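Local coordinates for protein (soluble lytic transglycosylase SLT70) (Escherichia coli, PDB 1QSA) that probably cleaves the glycosidic bonds between N-acetylmuramic acid and N-acetylglucosamine in peptidoglycan, leaving a 1,6-anhydro bond on the muramic acid residue, at residues A[444-452]-A[594-602]; A[465-474]-A[538-549]. All coordinates share one frame; numbering follows the deposited sequence. Where two conformers were deposited one is given.

Contact 1: A[444-452]-A[594-602]; sequences HLEERFPLA and YDAYYRYFM. With SO4 (sulfate ion), chain B; SO4 (sulfate ion), chain H.
An aromatic cluster of F449, Y594 and Y597 joins the end of the short helix 445-448 to the last turns of helix 582-601 in this all-helical enzyme. F449 follows the short helix and points its ring between the two tyrosines. Its CE1 lies over a face of the Y594 ring, 3.3 Å from Y594 CD1. Y597 CD2 sits over a face of the F449 ring, nearer its edge than its centre. Both pairs are oblique. CG of F449 is anti to its carbonyl carbon (chi1 -60°), which turns the ring toward helix 582-601. With an alanine here, the two tyrosine rings would probably lose their shared partner and a gap would open between them. F601 lies against the backbone of the short helix, its CZ 3.5 Å from E446 N. L451 CD2 meets the edge of the Y598 ring at CD1, 3.7 Å away. The R448 guanidinium lies with one face over F449 CE2 and grips two sulfates, probably from the crystallisation liquor, through its edge. R448 NH2 points almost straight at O4 of the chain B sulfate (175°). Y598 OH donates to P450 O at 2.8 Å, tilted 32° from the carbonyl plane.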
# COMPACT_ATOMS: atom_id res chain seq x y z
N HIS A 444 -13.11 -14.78 -10.13
CA HIS A 444 -14.38 -14.16 -10.55
C HIS A 444 -13.99 -12.91 -11.36
O HIS A 444 -14.26 -11.77 -10.97
CB HIS A 444 -15.21 -13.76 -9.33
CG HIS A 444 -15.94 -14.90 -8.70
ND1 HIS A 444 -15.29 -15.96 -8.09
CD2 HIS A 444 -17.27 -15.15 -8.57
CE1 HIS A 444 -16.19 -16.81 -7.63
NE2 HIS A 444 -17.39 -16.35 -7.91
N LEU A 445 -13.38 -13.15 -12.51
CA LEU A 445 -12.87 -12.06 -13.33
C LEU A 445 -13.82 -10.96 -13.77
O LEU A 445 -13.42 -9.79 -13.83
CB LEU A 445 -12.10 -12.61 -14.54
CG LEU A 445 -10.91 -13.52 -14.23
CD1 LEU A 445 -10.19 -13.90 -15.53
CD2 LEU A 445 -9.94 -12.84 -13.26
N GLU A 446 -15.08 -11.30 -14.06
CA GLU A 446 -16.02 -10.29 -14.52
C GLU A 446 -16.26 -9.21 -13.46
O GLU A 446 -16.32 -8.02 -13.79
CB GLU A 446 -17.36 -10.91 -14.95
CG GLU A 446 -18.17 -9.93 -15.78
CD GLU A 446 -19.43 -10.51 -16.39
OE1 GLU A 446 -19.94 -11.52 -15.88
OE2 GLU A 446 -19.90 -9.91 -17.38
N GLU A 447 -16.39 -9.63 -12.20
CA GLU A 447 -16.62 -8.70 -11.09
C GLU A 447 -15.34 -7.97 -10.69
O GLU A 447 -15.40 -6.84 -10.18
CB GLU A 447 -17.22 -9.43 -9.88
CG GLU A 447 -18.64 -9.99 -10.10
CD GLU A 447 -18.67 -11.25 -10.94
OE1 GLU A 447 -17.69 -12.02 -10.93
OE2 GLU A 447 -19.70 -11.50 -11.61
N ARG A 448 -14.19 -8.60 -10.92
CA ARG A 448 -12.91 -7.97 -10.60
C ARG A 448 -12.51 -6.92 -11.65
O ARG A 448 -11.74 -6.01 -11.35
CB ARG A 448 -11.78 -9.02 -10.57
CG ARG A 448 -11.87 -10.08 -9.45
CD ARG A 448 -10.62 -10.99 -9.44
NE ARG A 448 -9.42 -10.22 -9.14
CZ ARG A 448 -8.20 -10.50 -9.61
NH1 ARG A 448 -7.99 -11.58 -10.36
NH2 ARG A 448 -7.19 -9.71 -9.31
N PHE A 449 -12.99 -7.08 -12.88
CA PHE A 449 -12.61 -6.17 -13.95
C PHE A 449 -13.82 -5.66 -14.71
O PHE A 449 -13.97 -5.90 -15.91
CB PHE A 449 -11.62 -6.89 -14.88
CG PHE A 449 -10.37 -7.34 -14.16
CD1 PHE A 449 -9.40 -6.40 -13.80
CD2 PHE A 449 -10.23 -8.67 -13.72
CE1 PHE A 449 -8.31 -6.78 -13.00
CE2 PHE A 449 -9.15 -9.05 -12.92
CZ PHE A 449 -8.19 -8.10 -12.56
N PRO A 450 -14.67 -4.88 -14.02
CA PRO A 450 -15.87 -4.34 -14.65
C PRO A 450 -15.57 -3.28 -15.71
O PRO A 450 -14.56 -2.58 -15.59
CB PRO A 450 -16.62 -3.73 -13.47
CG PRO A 450 -15.51 -3.25 -12.57
CD PRO A 450 -14.55 -4.42 -12.62
N LEU A 451 -16.45 -3.15 -16.70
CA LEU A 451 -16.29 -2.15 -17.76
C LEU A 451 -16.78 -0.80 -17.26
O LEU A 451 -17.75 -0.23 -17.77
CB LEU A 451 -17.06 -2.57 -19.02
CG LEU A 451 -16.57 -3.87 -19.65
CD1 LEU A 451 -17.42 -4.20 -20.88
CD2 LEU A 451 -15.10 -3.77 -20.02
N ALA A 452 -16.05 -0.27 -16.28
CA ALA A 452 -16.39 0.99 -15.64
C ALA A 452 -16.16 2.24 -16.50
O ALA A 452 -15.16 2.34 -17.22
CB ALA A 452 -15.61 1.11 -14.36
N TYR A 594 -4.13 -6.93 -16.71
CA TYR A 594 -5.45 -6.29 -16.69
C TYR A 594 -5.93 -5.86 -18.08
O TYR A 594 -7.12 -5.95 -18.40
CB TYR A 594 -5.46 -5.08 -15.76
CG TYR A 594 -5.21 -5.37 -14.29
CD1 TYR A 594 -5.07 -6.67 -13.79
CD2 TYR A 594 -5.10 -4.31 -13.39
CE1 TYR A 594 -4.81 -6.91 -12.42
CE2 TYR A 594 -4.85 -4.53 -12.04
CZ TYR A 594 -4.70 -5.82 -11.57
OH TYR A 594 -4.39 -6.02 -10.25
N ASP A 595 -4.99 -5.40 -18.90
CA ASP A 595 -5.32 -4.98 -20.27
C ASP A 595 -5.85 -6.22 -21.02
O ASP A 595 -6.86 -6.14 -21.72
CB ASP A 595 -4.09 -4.36 -20.96
CG ASP A 595 -4.47 -3.56 -22.20
OD1 ASP A 595 -5.66 -3.55 -22.54
OD2 ASP A 595 -3.59 -2.93 -22.82
N ALA A 596 -5.21 -7.37 -20.82
CA ALA A 596 -5.68 -8.61 -21.46
C ALA A 596 -7.11 -8.95 -20.98
O ALA A 596 -7.97 -9.29 -21.80
CB ALA A 596 -4.73 -9.76 -21.18
N TYR A 597 -7.37 -8.82 -19.68
CA TYR A 597 -8.71 -9.09 -19.15
C TYR A 597 -9.72 -8.13 -19.79
O TYR A 597 -10.79 -8.55 -20.20
CB TYR A 597 -8.76 -8.92 -17.64
CG TYR A 597 -7.90 -9.87 -16.85
CD1 TYR A 597 -7.63 -11.15 -17.31
CD2 TYR A 597 -7.33 -9.47 -15.63
CE1 TYR A 597 -6.82 -12.03 -16.58
CE2 TYR A 597 -6.52 -10.32 -14.91
CZ TYR A 597 -6.27 -11.60 -15.39
OH TYR A 597 -5.44 -12.44 -14.69
N TYR A 598 -9.36 -6.85 -19.87
CA TYR A 598 -10.26 -5.87 -20.48
C TYR A 598 -10.53 -6.15 -21.94
O TYR A 598 -11.67 -6.05 -22.39
CB TYR A 598 -9.76 -4.43 -20.23
CG TYR A 598 -10.28 -3.91 -18.91
CD1 TYR A 598 -11.64 -3.66 -18.74
CD2 TYR A 598 -9.46 -3.80 -17.79
CE1 TYR A 598 -12.18 -3.32 -17.48
CE2 TYR A 598 -9.99 -3.46 -16.52
CZ TYR A 598 -11.34 -3.23 -16.38
OH TYR A 598 -11.88 -3.00 -15.13
N ARG A 599 -9.49 -6.56 -22.67
CA ARG A 599 -9.67 -6.90 -24.07
C ARG A 599 -10.65 -8.07 -24.17
O ARG A 599 -11.56 -8.03 -24.98
CB ARG A 599 -8.32 -7.24 -24.73
CG ARG A 599 -7.52 -5.98 -25.07
CD ARG A 599 -6.13 -6.30 -25.61
NE ARG A 599 -6.20 -7.19 -26.77
CZ ARG A 599 -6.50 -6.81 -28.02
NH1 ARG A 599 -6.75 -5.53 -28.29
NH2 ARG A 599 -6.54 -7.71 -28.99
N TYR A 600 -10.51 -9.05 -23.27
CA TYR A 600 -11.40 -10.19 -23.28
C TYR A 600 -12.86 -9.77 -23.09
O TYR A 600 -13.73 -10.16 -23.87
CB TYR A 600 -11.01 -11.22 -22.21
CG TYR A 600 -11.99 -12.37 -22.14
CD1 TYR A 600 -11.90 -13.44 -23.03
CD2 TYR A 600 -13.06 -12.35 -21.23
CE1 TYR A 600 -12.84 -14.46 -23.01
CE2 TYR A 600 -14.00 -13.37 -21.22
CZ TYR A 600 -13.89 -14.42 -22.11
OH TYR A 600 -14.81 -15.43 -22.09
N PHE A 601 -13.12 -8.95 -22.07
CA PHE A 601 -14.48 -8.51 -21.79
C PHE A 601 -15.04 -7.55 -22.84
O PHE A 601 -16.25 -7.35 -22.91
CB PHE A 601 -14.58 -7.96 -20.37
CG PHE A 601 -14.47 -9.02 -19.32
CD1 PHE A 601 -15.41 -10.06 -19.26
CD2 PHE A 601 -13.42 -9.03 -18.41
CE1 PHE A 601 -15.29 -11.09 -18.32
CE2 PHE A 601 -13.29 -10.05 -17.46
CZ PHE A 601 -14.23 -11.09 -17.42
N MET A 602 -14.16 -7.01 -23.69
CA MET A 602 -14.58 -6.13 -24.77
C MET A 602 -14.75 -6.93 -26.08
O MET A 602 -15.05 -6.35 -27.13
CB MET A 602 -13.57 -5.01 -24.98
CG MET A 602 -13.54 -4.02 -23.83
SD MET A 602 -12.27 -2.78 -24.11
CE MET A 602 -12.17 -2.06 -22.51
S SO4 B . -4.32 -11.41 -11.46
O1 SO4 B . -3.62 -10.93 -12.68
O2 SO4 B . -5.60 -12.02 -11.85
O3 SO4 B . -3.46 -12.41 -10.81
O4 SO4 B . -4.55 -10.30 -10.52
S SO4 H . -6.63 -6.77 -7.01
O1 SO4 H . -6.15 -7.26 -8.32
O2 SO4 H . -5.50 -6.70 -6.06
O3 SO4 H . -7.22 -5.43 -7.18
O4 SO4 H . -7.65 -7.70 -6.49

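Contact 2: A[465-474]-A[538-549]. With SO4 (sulfate ion), chain L.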
# COMPACT_ATOMS: atom_id res chain seq x y z
N GLU A 465 -3.93 7.32 -29.51
CA GLU A 465 -3.41 6.02 -29.92
C GLU A 465 -3.50 4.96 -28.82
O GLU A 465 -3.54 3.77 -29.10
CB GLU A 465 -1.96 6.16 -30.39
CG GLU A 465 -1.79 7.20 -31.50
CD GLU A 465 -0.34 7.55 -31.73
OE1 GLU A 465 0.24 8.25 -30.88
OE2 GLU A 465 0.24 7.12 -32.76
N ILE A 466 -3.50 5.39 -27.56
CA ILE A 466 -3.65 4.44 -26.45
C ILE A 466 -4.98 3.71 -26.59
O ILE A 466 -6.01 4.33 -26.88
CB ILE A 466 -3.61 5.14 -25.04
CG1 ILE A 466 -4.57 6.34 -24.98
CG2 ILE A 466 -2.17 5.52 -24.66
CD1 ILE A 466 -4.84 6.83 -23.55
N PRO A 467 -4.97 2.37 -26.49
CA PRO A 467 -6.23 1.61 -26.61
C PRO A 467 -7.17 1.90 -25.42
O PRO A 467 -6.71 2.18 -24.31
CB PRO A 467 -5.75 0.16 -26.55
CG PRO A 467 -4.37 0.21 -27.10
CD PRO A 467 -3.81 1.47 -26.46
N GLN A 468 -8.47 1.85 -25.66
CA GLN A 468 -9.44 2.06 -24.57
C GLN A 468 -9.19 1.06 -23.43
O GLN A 468 -9.17 1.44 -22.27
CB GLN A 468 -10.87 1.90 -25.07
CG GLN A 468 -11.91 2.26 -24.01
CD GLN A 468 -13.32 1.90 -24.42
OE1 GLN A 468 -13.65 1.94 -25.60
NE2 GLN A 468 -14.15 1.55 -23.45
N SER A 469 -8.97 -0.20 -23.79
CA SER A 469 -8.71 -1.26 -22.81
C SER A 469 -7.50 -0.94 -21.93
O SER A 469 -7.51 -1.20 -20.73
CB SER A 469 -8.49 -2.60 -23.54
OG SER A 469 -7.31 -2.57 -24.33
N TYR A 470 -6.49 -0.35 -22.55
CA TYR A 470 -5.26 0.01 -21.85
C TYR A 470 -5.50 1.12 -20.82
O TYR A 470 -5.02 1.02 -19.69
CB TYR A 470 -4.18 0.39 -22.86
CG TYR A 470 -2.89 0.81 -22.21
CD1 TYR A 470 -2.26 -0.01 -21.26
CD2 TYR A 470 -2.32 2.06 -22.49
CE1 TYR A 470 -1.10 0.40 -20.60
CE2 TYR A 470 -1.17 2.48 -21.84
CZ TYR A 470 -0.56 1.65 -20.90
OH TYR A 470 0.57 2.09 -20.24
N ALA A 471 -6.22 2.17 -21.22
CA ALA A 471 -6.55 3.27 -20.29
C ALA A 471 -7.35 2.71 -19.11
O ALA A 471 -7.12 3.08 -17.95
CB ALA A 471 -7.34 4.35 -20.99
N MET A 472 -8.26 1.79 -19.40
CA MET A 472 -9.06 1.16 -18.36
C MET A 472 -8.21 0.30 -17.41
O MET A 472 -8.44 0.33 -16.20
CB MET A 472 -10.20 0.35 -18.98
CG MET A 472 -11.23 1.28 -19.62
SD MET A 472 -12.54 0.45 -20.52
CE MET A 472 -13.66 -0.02 -19.18
N ALA A 473 -7.22 -0.41 -17.95
CA ALA A 473 -6.32 -1.23 -17.14
C ALA A 473 -5.55 -0.34 -16.16
O ALA A 473 -5.36 -0.70 -15.00
CB ALA A 473 -5.33 -1.99 -18.03
N ILE A 474 -5.06 0.80 -16.66
CA ILE A 474 -4.31 1.74 -15.83
C ILE A 474 -5.20 2.25 -14.69
O ILE A 474 -4.79 2.25 -13.51
CB ILE A 474 -3.75 2.92 -16.70
CG1 ILE A 474 -2.60 2.41 -17.59
CG2 ILE A 474 -3.29 4.10 -15.81
CD1 ILE A 474 -1.24 2.28 -16.88
N TYR A 538 2.89 7.34 -23.81
CA TYR A 538 2.73 6.27 -24.79
C TYR A 538 3.45 6.63 -26.12
O TYR A 538 4.32 5.90 -26.58
CB TYR A 538 1.24 5.99 -25.02
CG TYR A 538 0.92 4.77 -25.88
CD1 TYR A 538 1.15 3.47 -25.42
CD2 TYR A 538 0.32 4.92 -27.13
CE1 TYR A 538 0.79 2.35 -26.18
CE2 TYR A 538 -0.06 3.81 -27.90
CZ TYR A 538 0.19 2.53 -27.41
OH TYR A 538 -0.17 1.42 -28.14
N GLN A 539 3.13 7.79 -26.69
CA GLN A 539 3.76 8.21 -27.94
C GLN A 539 5.24 8.49 -27.75
O GLN A 539 6.05 8.19 -28.62
CB GLN A 539 3.02 9.42 -28.54
CG GLN A 539 3.09 10.72 -27.73
CD GLN A 539 4.40 11.48 -27.91
OE1 GLN A 539 4.95 11.54 -29.01
NE2 GLN A 539 4.91 12.06 -26.82
N GLN A 540 5.61 9.02 -26.58
CA GLN A 540 7.00 9.35 -26.29
C GLN A 540 7.90 8.11 -26.36
O GLN A 540 9.04 8.18 -26.84
CB GLN A 540 7.14 10.04 -24.94
CG GLN A 540 8.52 10.64 -24.74
CD GLN A 540 8.59 11.59 -23.57
OE1 GLN A 540 8.84 11.18 -22.44
NE2 GLN A 540 8.35 12.87 -23.84
N PHE A 541 7.37 6.97 -25.92
CA PHE A 541 8.14 5.73 -25.94
C PHE A 541 7.77 4.75 -27.06
O PHE A 541 7.90 3.54 -26.90
CB PHE A 541 8.09 5.05 -24.57
CG PHE A 541 8.86 5.79 -23.51
CD1 PHE A 541 10.24 5.63 -23.39
CD2 PHE A 541 8.21 6.66 -22.64
CE1 PHE A 541 10.96 6.34 -22.43
CE2 PHE A 541 8.92 7.36 -21.68
CZ PHE A 541 10.30 7.21 -21.57
N GLY A 542 7.28 5.27 -28.18
CA GLY A 542 6.97 4.41 -29.32
C GLY A 542 5.78 3.48 -29.25
O GLY A 542 5.82 2.37 -29.81
N ASN A 543 4.73 3.91 -28.56
CA ASN A 543 3.50 3.13 -28.47
C ASN A 543 3.72 1.74 -27.88
O ASN A 543 3.10 0.76 -28.29
CB ASN A 543 2.83 3.03 -29.85
CG ASN A 543 2.25 4.36 -30.34
OD1 ASN A 543 2.57 5.43 -29.81
ND2 ASN A 543 1.39 4.29 -31.36
N ASN A 544 4.54 1.70 -26.83
CA ASN A 544 4.87 0.45 -26.15
C ASN A 544 4.31 0.52 -24.73
O ASN A 544 4.70 1.40 -23.96
CB ASN A 544 6.39 0.28 -26.15
CG ASN A 544 6.83 -1.00 -25.47
OD1 ASN A 544 6.61 -1.18 -24.27
ND2 ASN A 544 7.50 -1.88 -26.22
N ARG A 545 3.40 -0.38 -24.39
CA ARG A 545 2.74 -0.38 -23.09
C ARG A 545 3.64 -0.70 -21.90
O ARG A 545 3.33 -0.32 -20.77
CB ARG A 545 1.50 -1.27 -23.11
CG ARG A 545 0.40 -0.75 -24.06
CD ARG A 545 -0.70 -1.79 -24.23
NE ARG A 545 -0.08 -3.07 -24.58
CZ ARG A 545 -0.29 -4.22 -23.94
NH1 ARG A 545 -1.21 -4.31 -22.98
NH2 ARG A 545 0.38 -5.31 -24.31
N ILE A 546 4.75 -1.39 -22.15
CA ILE A 546 5.66 -1.67 -21.04
C ILE A 546 6.27 -0.33 -20.61
O ILE A 546 6.28 0.02 -19.43
CB ILE A 546 6.78 -2.67 -21.45
CG1 ILE A 546 6.16 -4.06 -21.69
CG2 ILE A 546 7.88 -2.73 -20.38
CD1 ILE A 546 7.13 -5.08 -22.29
N PHE A 547 6.76 0.42 -21.60
CA PHE A 547 7.38 1.73 -21.34
C PHE A 547 6.40 2.76 -20.80
O PHE A 547 6.70 3.45 -19.83
CB PHE A 547 8.06 2.28 -22.59
CG PHE A 547 9.11 1.37 -23.19
CD1 PHE A 547 9.79 0.47 -22.40
CD2 PHE A 547 9.40 1.43 -24.56
CE1 PHE A 547 10.75 -0.38 -22.95
CE2 PHE A 547 10.36 0.59 -25.13
CZ PHE A 547 11.04 -0.32 -24.32
N SER A 548 5.20 2.85 -21.40
CA SER A 548 4.24 3.85 -20.93
C SER A 548 3.73 3.55 -19.53
O SER A 548 3.51 4.47 -18.75
CB SER A 548 3.07 4.02 -21.91
OG SER A 548 2.44 2.78 -22.15
N SER A 549 3.56 2.27 -19.21
CA SER A 549 3.09 1.90 -17.88
C SER A 549 4.18 2.22 -16.86
O SER A 549 3.90 2.79 -15.82
CB SER A 549 2.70 0.41 -17.82
OG SER A 549 1.63 0.14 -18.72
S SO4 L . -9.25 1.07 -29.38
O1 SO4 L . -9.43 1.96 -28.22
O2 SO4 L . -9.13 -0.33 -28.93
O3 SO4 L . -10.42 1.19 -30.28
O4 SO4 L . -8.03 1.44 -30.12
O HOH W 1 -1.56 1.56 -30.55
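Apolar contacts centre on the rings of Y470 and Y538. R545 runs its aliphatic chain past Y470, and its CG stands 3.8 Å from the ring centroid, 7° off the normal, in a CH-pi contact. I474 CG1 covers the opposite face of Y470. I466 lays CG2 over a face of the Y538 ring, 3.4 Å from Y538 CG. With chi1 at 178°, Y470 swings its ring opposite the backbone N and across to helix 545-554. There it is a knob in a hole formed by Y538, R545, S548 and S549. This packing sets helix 468-479 against the end of helix 523-540 and the start of helix 545-554, within the Slt-type domain of the lysozyme clan. A Schellman motif with G542 at C-prime ends helix 523-540, and the N544 side chain caps the N-terminus of helix 545-554.

Polar contacts gather at the tip of Y470. Its OH shares a hydrogen bond with S548 OG at 2.8 Å and lies 2.7 Å from S549 OG. S549 OG in turn donates to R545 O. One water donates to Y538 OH at 2.8 Å and, weakly, to E465 O.

How the contacts relate
Contact 2 is nested in the chain loop that contact 1 closes, and their centres lie about 17 Å apart. D595 on helix 582-601 joins them directly. Its OD2 forms a salt bridge with R545 NH1 at 2.7 Å, and its OD1 is 2.6 Å from S469 OG, a probable hydrogen bond. M602 CE packs on M472 SD at 3.2 Å. Helix 582-601 thus touches helix 468-479, which carries E478, the predicted active-site residue. The side chain of I474 is about 4 Å from that of E478, and the side chain of Y594 about 9 Å. Glycerol, probably from the crystallisation liquor, lies about 3 Å from the R545 side chain and about 6 Å from that of Y594.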